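Local coordinates for protein muconate lactonizing enzyme (Corynebacterium glutamicum, PDB 3I4K) that binds a magnesium ion as an enolase-superfamily enzyme of the muconate lactonizing type, built from a capping domain and a TIM-like barrel, at residues L38-L43 / I48-G53; V11-L16 / L72-L77; L147-A152 / V184-R189. All coordinates share one frame; numbering follows the deposited sequence.

Contact 1: residues L38-L43 / I48-G53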
loop_
_atom_site.group_PDB
_atom_site.type_symbol
_atom_site.label_atom_id
_atom_site.label_comp_id
_atom_site.label_asym_id
_atom_site.label_seq_id
_atom_site.Cartn_x
_atom_site.Cartn_y
_atom_site.Cartn_z
ATOM N N LEU A 38 9.706 19.734 14.607
ATOM C CA LEU A 38 9.345 18.602 15.453
ATOM C C LEU A 38 7.885 18.757 15.842
ATOM O O LEU A 38 7.525 19.665 16.586
ATOM C CB LEU A 38 10.230 18.567 16.702
ATOM C CG LEU A 38 10.070 17.376 17.651
ATOM C CD1 LEU A 38 10.502 16.081 16.968
ATOM C CD2 LEU A 38 10.926 17.618 18.889
ATOM N N VAL A 39 7.039 17.883 15.317
ATOM C CA VAL A 39 5.613 17.934 15.603
ATOM C C VAL A 39 5.264 16.834 16.598
ATOM O O VAL A 39 5.778 15.722 16.507
ATOM C CB VAL A 39 4.780 17.746 14.304
ATOM C CG1 VAL A 39 3.297 17.849 14.611
ATOM C CG2 VAL A 39 5.175 18.799 13.276
ATOM N N SER A 40 4.398 17.145 17.552
ATOM C CA SER A 40 4.006 16.160 18.548
ATOM C C SER A 40 2.500 16.059 18.678
ATOM O O SER A 40 1.789 17.067 18.634
ATOM C CB SER A 40 4.601 16.510 19.915
ATOM O OG SER A 40 4.129 17.766 20.368
ATOM N N VAL A 41 2.025 14.828 18.828
ATOM C CA VAL A 41 0.611 14.559 18.998
ATOM C C VAL A 41 0.429 14.050 20.429
ATOM O O VAL A 41 1.012 13.036 20.828
ATOM C CB VAL A 41 0.113 13.514 17.969
ATOM C CG1 VAL A 41 -1.315 13.087 18.287
ATOM C CG2 VAL A 41 0.151 14.129 16.576
ATOM N N HIS A 42 -0.372 14.786 21.194
ATOM C CA HIS A 42 -0.638 14.481 22.596
ATOM C C HIS A 42 -1.981 13.791 22.764
ATOM O O HIS A 42 -3.031 14.355 22.448
ATOM C CB HIS A 42 -0.610 15.781 23.399
ATOM C CG HIS A 42 0.656 16.561 23.230
ATOM N ND1 HIS A 42 1.809 16.272 23.929
ATOM C CD2 HIS A 42 0.966 17.590 22.406
ATOM C CE1 HIS A 42 2.773 17.088 23.543
ATOM N NE2 HIS A 42 2.287 17.898 22.619
ATOM N N LEU A 43 -1.935 12.564 23.269
ATOM C CA LEU A 43 -3.138 11.772 23.467
ATOM C C LEU A 43 -3.670 11.818 24.898
ATOM O O LEU A 43 -2.907 11.917 25.861
ATOM C CB LEU A 43 -2.877 10.316 23.069
ATOM C CG LEU A 43 -2.473 10.024 21.621
ATOM C CD1 LEU A 43 -2.341 8.521 21.431
ATOM C CD2 LEU A 43 -3.514 10.586 20.667
ATOM N N ILE A 48 2.708 10.741 24.068
ATOM C CA ILE A 48 3.082 11.782 23.109
ATOM C C ILE A 48 3.836 11.189 21.912
ATOM O O ILE A 48 4.888 10.564 22.080
ATOM C CB ILE A 48 3.984 12.848 23.777
ATOM C CG1 ILE A 48 3.291 13.414 25.020
ATOM C CG2 ILE A 48 4.277 13.979 22.801
ATOM C CD1 ILE A 48 4.114 14.462 25.752
ATOM N N GLY A 49 3.292 11.386 20.709
ATOM C CA GLY A 49 3.926 10.879 19.500
ATOM C C GLY A 49 4.657 11.984 18.756
ATOM O O GLY A 49 4.178 13.115 18.700
ATOM N N TYR A 50 5.810 11.665 18.172
ATOM C CA TYR A 50 6.601 12.668 17.463
ATOM C C TYR A 50 6.814 12.409 15.975
ATOM O O TYR A 50 6.979 11.265 15.542
ATOM C CB TYR A 50 7.962 12.819 18.141
ATOM C CG TYR A 50 7.872 13.348 19.549
ATOM C CD1 TYR A 50 7.583 14.690 19.793
ATOM C CD2 TYR A 50 8.043 12.501 20.644
ATOM C CE1 TYR A 50 7.465 15.176 21.087
ATOM C CE2 TYR A 50 7.925 12.976 21.945
ATOM C CZ TYR A 50 7.637 14.316 22.161
ATOM O OH TYR A 50 7.527 14.799 23.446
ATOM N N GLY A 51 6.820 13.497 15.207
ATOM C CA GLY A 51 7.025 13.425 13.770
ATOM C C GLY A 51 7.816 14.639 13.321
ATOM O O GLY A 51 7.776 15.677 13.984
ATOM N N GLU A 52 8.526 14.524 12.199
ATOM C CA GLU A 52 9.337 15.627 11.686
ATOM C C GLU A 52 8.879 16.292 10.388
ATOM O O GLU A 52 8.576 15.623 9.402
ATOM C CB GLU A 52 10.787 15.166 11.494
ATOM C CG GLU A 52 11.603 15.037 12.780
ATOM C CD GLU A 52 13.056 14.700 12.513
ATOM O OE1 GLU A 52 13.521 14.931 11.380
ATOM O OE2 GLU A 52 13.745 14.221 13.433
ATOM N N GLY A 53 8.835 17.623 10.405
ATOM C CA GLY A 53 8.502 18.388 9.215
ATOM C C GLY A 53 9.881 18.854 8.777
ATOM O O GLY A 53 10.400 19.841 9.301
#
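The imidazole of His-42 has Ile-48 CD1 at its edge, in the ring plane, 3.5 Å from ND1. CG1 and CG2 of the same isoleucine also touch the ring, CG1 from an oblique direction at 3.4 Å from His-42 ND1. The Tyr-50 ring is likewise met obliquely, by Ser-40 CB, which lies 3.4 Å from Tyr-50 CE1, and by Leu-38 CG, 4.2 Å from Tyr-50 CD1. Leu-38 CG stands anti to the backbone N (chi1 -175°), which carries the branch toward Tyr-50.

The two strands form an antiparallel beta hairpin. Val-39 and Gly-51 make one hydrogen-bonded pair, Val-41 and Gly-49 the other. The bond from Val-39 N to Gly-51 O is 2.7 Å. Its return bond, from Gly-51 N to Val-39 O, is 2.8 Å. Between the pairs, Ser-40 CA approaches Gly-49 O at 3.1 Å in a CA-H...O contact.

Leu-38, Ser-40, His-42, Ile-48, Tyr-50 and Glu-52 share one face of the sheet. Helix 308-320 meets this face through Ile-309. Val-39 and Val-41 point to the other face, against Ala-109 and Ala-113 of helix 104-121. The carboxylate of Glu-52 is held by Tyr-340 OH and by the backbone N of Gly-307 and Gly-310. The backbone bonds thus set the pairing, while apolar contacts pack both faces and the buried carboxylate of Glu-52 is satisfied by hydrogen bonds to residues beyond the hairpin.

Contact 2: residues V11-L16 / L72-L77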
loop_
_atom_site.group_PDB
_atom_site.type_symbol
_atom_site.label_atom_id
_atom_site.label_comp_id
_atom_site.label_asym_id
_atom_site.label_seq_id
_atom_site.Cartn_x
_atom_site.Cartn_y
_atom_site.Cartn_z
ATOM N N VAL A 11 -1.801 19.088 19.615
ATOM C CA VAL A 11 -0.717 18.861 18.665
ATOM C C VAL A 11 0.145 20.118 18.657
ATOM O O VAL A 11 -0.356 21.212 18.403
ATOM C CB VAL A 11 -1.249 18.621 17.235
ATOM C CG1 VAL A 11 -1.833 17.225 17.111
ATOM C CG2 VAL A 11 -2.306 19.639 16.919
ATOM N N GLU A 12 1.433 19.965 18.945
ATOM C CA GLU A 12 2.350 21.100 18.970
ATOM C C GLU A 12 3.432 20.938 17.914
ATOM O O GLU A 12 3.751 19.822 17.517
ATOM C CB GLU A 12 3.028 21.222 20.339
ATOM C CG GLU A 12 2.089 21.299 21.534
ATOM C CD GLU A 12 2.841 21.493 22.846
ATOM O OE1 GLU A 12 3.808 20.738 23.099
ATOM O OE2 GLU A 12 2.461 22.399 23.622
ATOM N N SER A 13 4.004 22.056 17.475
ATOM C CA SER A 13 5.067 22.034 16.475
ATOM C C SER A 13 6.206 22.952 16.899
ATOM O O SER A 13 5.994 24.135 17.173
ATOM C CB SER A 13 4.529 22.474 15.107
ATOM O OG SER A 13 4.049 23.808 15.137
ATOM N N ARG A 14 7.413 22.401 16.954
ATOM C CA ARG A 14 8.582 23.171 17.350
ATOM C C ARG A 14 9.630 23.187 16.248
ATOM O O ARG A 14 9.972 22.142 15.690
ATOM C CB ARG A 14 9.221 22.577 18.611
ATOM C CG ARG A 14 8.348 22.588 19.854
ATOM C CD ARG A 14 9.076 21.937 21.030
ATOM N NE ARG A 14 8.318 22.065 22.273
ATOM C CZ ARG A 14 7.149 21.474 22.508
ATOM N NH1 ARG A 14 6.589 20.700 21.587
ATOM N NH2 ARG A 14 6.532 21.664 23.667
ATOM N N ILE A 15 10.146 24.374 15.942
ATOM C CA ILE A 15 11.182 24.493 14.930
ATOM C C ILE A 15 12.521 24.293 15.626
ATOM O O ILE A 15 12.843 25.003 16.579
ATOM C CB ILE A 15 11.172 25.881 14.262
ATOM C CG1 ILE A 15 9.856 26.086 13.508
ATOM C CG2 ILE A 15 12.371 26.016 13.337
ATOM C CD1 ILE A 15 9.760 27.418 12.789
ATOM N N LEU A 16 13.293 23.319 15.162
ATOM C CA LEU A 16 14.591 23.043 15.753
ATOM C C LEU A 16 15.720 23.289 14.766
ATOM O O LEU A 16 15.676 22.817 13.625
ATOM C CB LEU A 16 14.662 21.592 16.234
ATOM C CG LEU A 16 13.541 21.093 17.143
ATOM C CD1 LEU A 16 13.936 19.731 17.675
ATOM C CD2 LEU A 16 13.294 22.069 18.286
ATOM N N LEU A 72 1.269 25.691 8.142
ATOM C CA LEU A 72 0.250 24.750 7.692
ATOM C C LEU A 72 -0.168 23.763 8.789
ATOM O O LEU A 72 -1.363 23.514 8.983
ATOM C CB LEU A 72 0.735 24.007 6.437
ATOM C CG LEU A 72 0.751 24.878 5.169
ATOM C CD1 LEU A 72 1.395 24.122 4.007
ATOM C CD2 LEU A 72 -0.679 25.282 4.822
ATOM N N VAL A 73 0.804 23.209 9.507
ATOM C CA VAL A 73 0.497 22.274 10.587
ATOM C C VAL A 73 -0.325 22.989 11.660
ATOM O O VAL A 73 -1.414 22.539 12.021
ATOM C CB VAL A 73 1.779 21.717 11.249
ATOM C CG1 VAL A 73 1.409 20.899 12.483
ATOM C CG2 VAL A 73 2.550 20.850 10.255
ATOM N N ASP A 74 0.187 24.113 12.152
ATOM C CA ASP A 74 -0.511 24.868 13.186
ATOM C C ASP A 74 -1.875 25.400 12.768
ATOM O O ASP A 74 -2.884 25.109 13.407
ATOM C CB ASP A 74 0.349 26.041 13.675
ATOM C CG ASP A 74 1.553 25.587 14.479
ATOM O OD1 ASP A 74 1.565 24.420 14.925
ATOM O OD2 ASP A 74 2.480 26.399 14.679
ATOM N N GLY A 75 -1.910 26.163 11.683
ATOM C CA GLY A 75 -3.158 26.759 11.244
ATOM C C GLY A 75 -4.172 25.972 10.436
ATOM O O GLY A 75 -5.329 26.381 10.371
ATOM N N TYR A 76 -3.778 24.856 9.826
ATOM C CA TYR A 76 -4.736 24.106 9.013
ATOM C C TYR A 76 -4.840 22.605 9.258
ATOM O O TYR A 76 -5.941 22.071 9.335
ATOM C CB TYR A 76 -4.449 24.342 7.525
ATOM C CG TYR A 76 -4.416 25.795 7.128
ATOM C CD1 TYR A 76 -3.252 26.549 7.263
ATOM C CD2 TYR A 76 -5.558 26.428 6.641
ATOM C CE1 TYR A 76 -3.229 27.900 6.918
ATOM C CE2 TYR A 76 -5.543 27.773 6.299
ATOM C CZ TYR A 76 -4.374 28.501 6.441
ATOM O OH TYR A 76 -4.365 29.837 6.114
ATOM N N LEU A 77 -3.707 21.925 9.372
ATOM C CA LEU A 77 -3.709 20.479 9.576
ATOM C C LEU A 77 -4.077 20.028 10.990
ATOM O O LEU A 77 -5.015 19.253 11.183
ATOM C CB LEU A 77 -2.337 19.902 9.208
ATOM C CG LEU A 77 -1.790 20.241 7.817
ATOM C CD1 LEU A 77 -0.457 19.546 7.626
ATOM C CD2 LEU A 77 -2.776 19.808 6.742
#
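Ser-13 OG gives a short hydrogen bond, 2.6 Å, to Asp-74 OD1. The hydroxyl meets OD1 on its syn side, 26° out of the carboxylate plane. OD2 of Asp-74 also lies near, 3.1 Å from Ser-13 OG. Ser-13 carries OG between its backbone N and carbonyl carbon (chi1 62°), and from there the hydroxyl reaches the helix. Asp-74 has CG anti to its carbonyl carbon (chi1 -70°), which swings the carboxylate toward the strand. Lys-70, one turn earlier in the helix, adds a second tie. Its NZ forms a salt bridge with Asp-74 OD2 and a hydrogen bond with Ser-13 O. This positive charge probably helps to stabilise the aspartate as a carboxylate.

The contact belongs to the N-terminal capping domain of the enolase superfamily, where helices pack on a three-stranded antiparallel sheet. Strand 8-25 is an outermost strand of that sheet within the chain, and helix 66-81 lies against it. Beside the polar bond, Ser-13 CB rests loosely on Val-73 CG1 at 4.4 Å. The helix has a wider pi-type turn at 73-77, and Leu-72 O accepts from both Tyr-76 N and Leu-77 N.

Glu-12 and Arg-14 point away from the helix and join each other in a salt bridge. NH1 and NH2 of Arg-14 both reach Glu-12 OE1, from the same face of the carboxylate and well above its plane. The NH2 bond to OE1 is 2.9 Å. Glu-12 OE1 has a further, weak hydrogen bond with His-42 NE2 of the neighbouring strand.

Contact 3: residues L147-A152 / V184-R189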
loop_
_atom_site.group_PDB
_atom_site.type_symbol
_atom_site.label_atom_id
_atom_site.label_comp_id
_atom_site.label_asym_id
_atom_site.label_seq_id
_atom_site.Cartn_x
_atom_site.Cartn_y
_atom_site.Cartn_z
ATOM N N LEU A 147 31.992 18.817 -2.289
ATOM C CA LEU A 147 33.295 18.984 -1.639
ATOM C C LEU A 147 34.414 18.927 -2.661
ATOM O O LEU A 147 34.280 18.289 -3.699
ATOM C CB LEU A 147 33.556 17.844 -0.646
ATOM C CG LEU A 147 32.676 17.605 0.577
ATOM C CD1 LEU A 147 32.753 16.137 0.976
ATOM C CD2 LEU A 147 33.133 18.502 1.712
ATOM N N PRO A 148 35.549 19.578 -2.363
ATOM C CA PRO A 148 36.684 19.564 -3.292
ATOM C C PRO A 148 37.181 18.123 -3.428
ATOM O O PRO A 148 37.006 17.320 -2.511
ATOM C CB PRO A 148 37.705 20.473 -2.603
ATOM C CG PRO A 148 36.832 21.438 -1.834
ATOM C CD PRO A 148 35.779 20.526 -1.255
ATOM N N LEU A 149 37.802 17.803 -4.558
ATOM C CA LEU A 149 38.296 16.452 -4.809
ATOM C C LEU A 149 39.045 15.775 -3.664
ATOM O O LEU A 149 38.736 14.634 -3.296
ATOM C CB LEU A 149 39.202 16.438 -6.041
ATOM C CG LEU A 149 39.904 15.092 -6.264
ATOM C CD1 LEU A 149 38.873 14.006 -6.502
ATOM C CD2 LEU A 149 40.850 15.196 -7.449
ATOM N N ASP A 150 40.041 16.468 -3.121
ATOM C CA ASP A 150 40.862 15.936 -2.040
ATOM C C ASP A 150 40.067 15.688 -0.761
ATOM O O ASP A 150 40.240 14.664 -0.104
ATOM C CB ASP A 150 42.025 16.899 -1.751
ATOM C CG ASP A 150 42.928 17.107 -2.957
ATOM O OD1 ASP A 150 42.413 17.458 -4.043
ATOM O OD2 ASP A 150 44.157 16.930 -2.820
ATOM N N VAL A 151 39.211 16.638 -0.407
ATOM C CA VAL A 151 38.391 16.514 0.792
ATOM C C VAL A 151 37.446 15.314 0.662
ATOM O O VAL A 151 37.267 14.542 1.604
ATOM C CB VAL A 151 37.549 17.787 1.017
ATOM C CG1 VAL A 151 36.758 17.667 2.305
ATOM C CG2 VAL A 151 38.450 19.004 1.053
ATOM N N ALA A 152 36.847 15.165 -0.517
ATOM C CA ALA A 152 35.917 14.068 -0.775
ATOM C C ALA A 152 36.598 12.706 -0.638
ATOM O O ALA A 152 36.122 11.839 0.106
ATOM C CB ALA A 152 35.320 14.215 -2.160
ATOM N N VAL A 184 34.234 14.768 -10.023
ATOM C CA VAL A 184 33.642 13.462 -9.745
ATOM C C VAL A 184 34.335 12.328 -10.504
ATOM O O VAL A 184 34.588 11.265 -9.936
ATOM C CB VAL A 184 32.124 13.461 -10.080
ATOM C CG1 VAL A 184 31.556 12.059 -9.957
ATOM C CG2 VAL A 184 31.389 14.403 -9.131
ATOM N N ALA A 185 34.642 12.547 -11.779
ATOM C CA ALA A 185 35.306 11.515 -12.561
ATOM C C ALA A 185 36.626 11.146 -11.894
ATOM O O ALA A 185 36.943 9.966 -11.735
ATOM C CB ALA A 185 35.555 12.004 -13.983
ATOM N N GLU A 186 37.390 12.165 -11.500
ATOM C CA GLU A 186 38.687 11.962 -10.858
ATOM C C GLU A 186 38.544 11.238 -9.532
ATOM O O GLU A 186 39.360 10.385 -9.185
ATOM C CB GLU A 186 39.401 13.308 -10.647
ATOM C CG GLU A 186 40.072 13.859 -11.910
ATOM C CD GLU A 186 40.722 15.230 -11.706
ATOM O OE1 GLU A 186 41.464 15.407 -10.713
ATOM O OE2 GLU A 186 40.498 16.128 -12.550
ATOM N N LEU A 187 37.504 11.578 -8.787
ATOM C CA LEU A 187 37.277 10.929 -7.510
ATOM C C LEU A 187 36.913 9.470 -7.744
ATOM O O LEU A 187 37.217 8.607 -6.919
ATOM C CB LEU A 187 36.154 11.642 -6.756
ATOM C CG LEU A 187 35.648 10.994 -5.471
ATOM C CD1 LEU A 187 34.979 12.051 -4.620
ATOM C CD2 LEU A 187 34.675 9.872 -5.799
ATOM N N ALA A 188 36.265 9.206 -8.877
ATOM C CA ALA A 188 35.844 7.856 -9.232
ATOM C C ALA A 188 37.033 6.975 -9.589
ATOM O O ALA A 188 37.017 5.771 -9.344
ATOM C CB ALA A 188 34.861 7.904 -10.395
ATOM N N ARG A 189 38.065 7.573 -10.169
ATOM C CA ARG A 189 39.248 6.812 -10.539
ATOM C C ARG A 189 40.043 6.400 -9.313
ATOM O O ARG A 189 40.833 5.462 -9.367
ATOM C CB ARG A 189 40.134 7.626 -11.477
ATOM C CG ARG A 189 39.555 7.759 -12.870
ATOM C CD ARG A 189 40.403 8.649 -13.759
ATOM N NE ARG A 189 39.751 8.879 -15.047
ATOM C CZ ARG A 189 38.518 9.360 -15.186
ATOM N NH1 ARG A 189 37.797 9.661 -14.115
ATOM N NH2 ARG A 189 38.007 9.547 -16.397
#
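Apolar contacts carry most of this meeting. Leu-149 sends CD1 onto the backbone and the root of Leu-187, 3.6 Å from Leu-187 CB. The same methyl also lies against Leu-187 N and CA. Leu-149 holds CG anti to its backbone N (chi1 173°), and this extends its two methyls across to the other helix. One turn further on, Ala-152 CB meets Leu-187 CD1 at 3.3 Å. That is tighter than usual van der Waals contact. Leu-187 thus takes Leu-149 at its base and Ala-152 at one terminal methyl. Its side chain also touches Ile-156 of helix 149-163, and Leu-170 and Leu-197 of the barrel strands.

The second kind of contact sets a methyl against a carboxylate. Leu-149 CD2 lies 3.3 Å from Glu-186 OE1 and 4.0 Å from Glu-186 CB. The two side chains cross at about a right angle.

Near the start of helix 149-163, Pro-148 is the N-cap residue, and Ala-152 N bonds to Pro-148 O. Just before it, Leu-147 O accepts a hydrogen bond from Arg-183 NH1, a polar tie to helix 177-189.

Both helices belong to the outer layer of the TIM-like barrel, and strand 167-171 lies between them in the chain. The two segments are therefore held to each other by van der Waals contact alone, and Glu-186 OE1 gains no hydrogen bond from the methyl Leu-149 CD2.

In the fold
Contacts 1 and 2 are neighbours in the N-terminal domain, with centres about 9 Å apart. Strands 8-25 and 30-43 lie side by side in one sheet. They are joined by probable hydrogen bonds from Leu-38 N to Arg-14 O (2.7 Å) and from Ser-40 N to Glu-12 O (2.8 Å). Along the chain, contact 1 is nested in the loop closed by contact 2. Contact 3 lies on the opposite side of the chain's centre, in the barrel's helical layer. Its centre is about 40 Å from that of contact 1 and about 41 Å from that of contact 2. The magnesium ion is bound by Asp-200, Glu-226 and Asp-251. Asp-200 ends strand 196-200, whose Leu-197 touches Leu-187, so contact 3 packs behind a strand carrying a magnesium ligand.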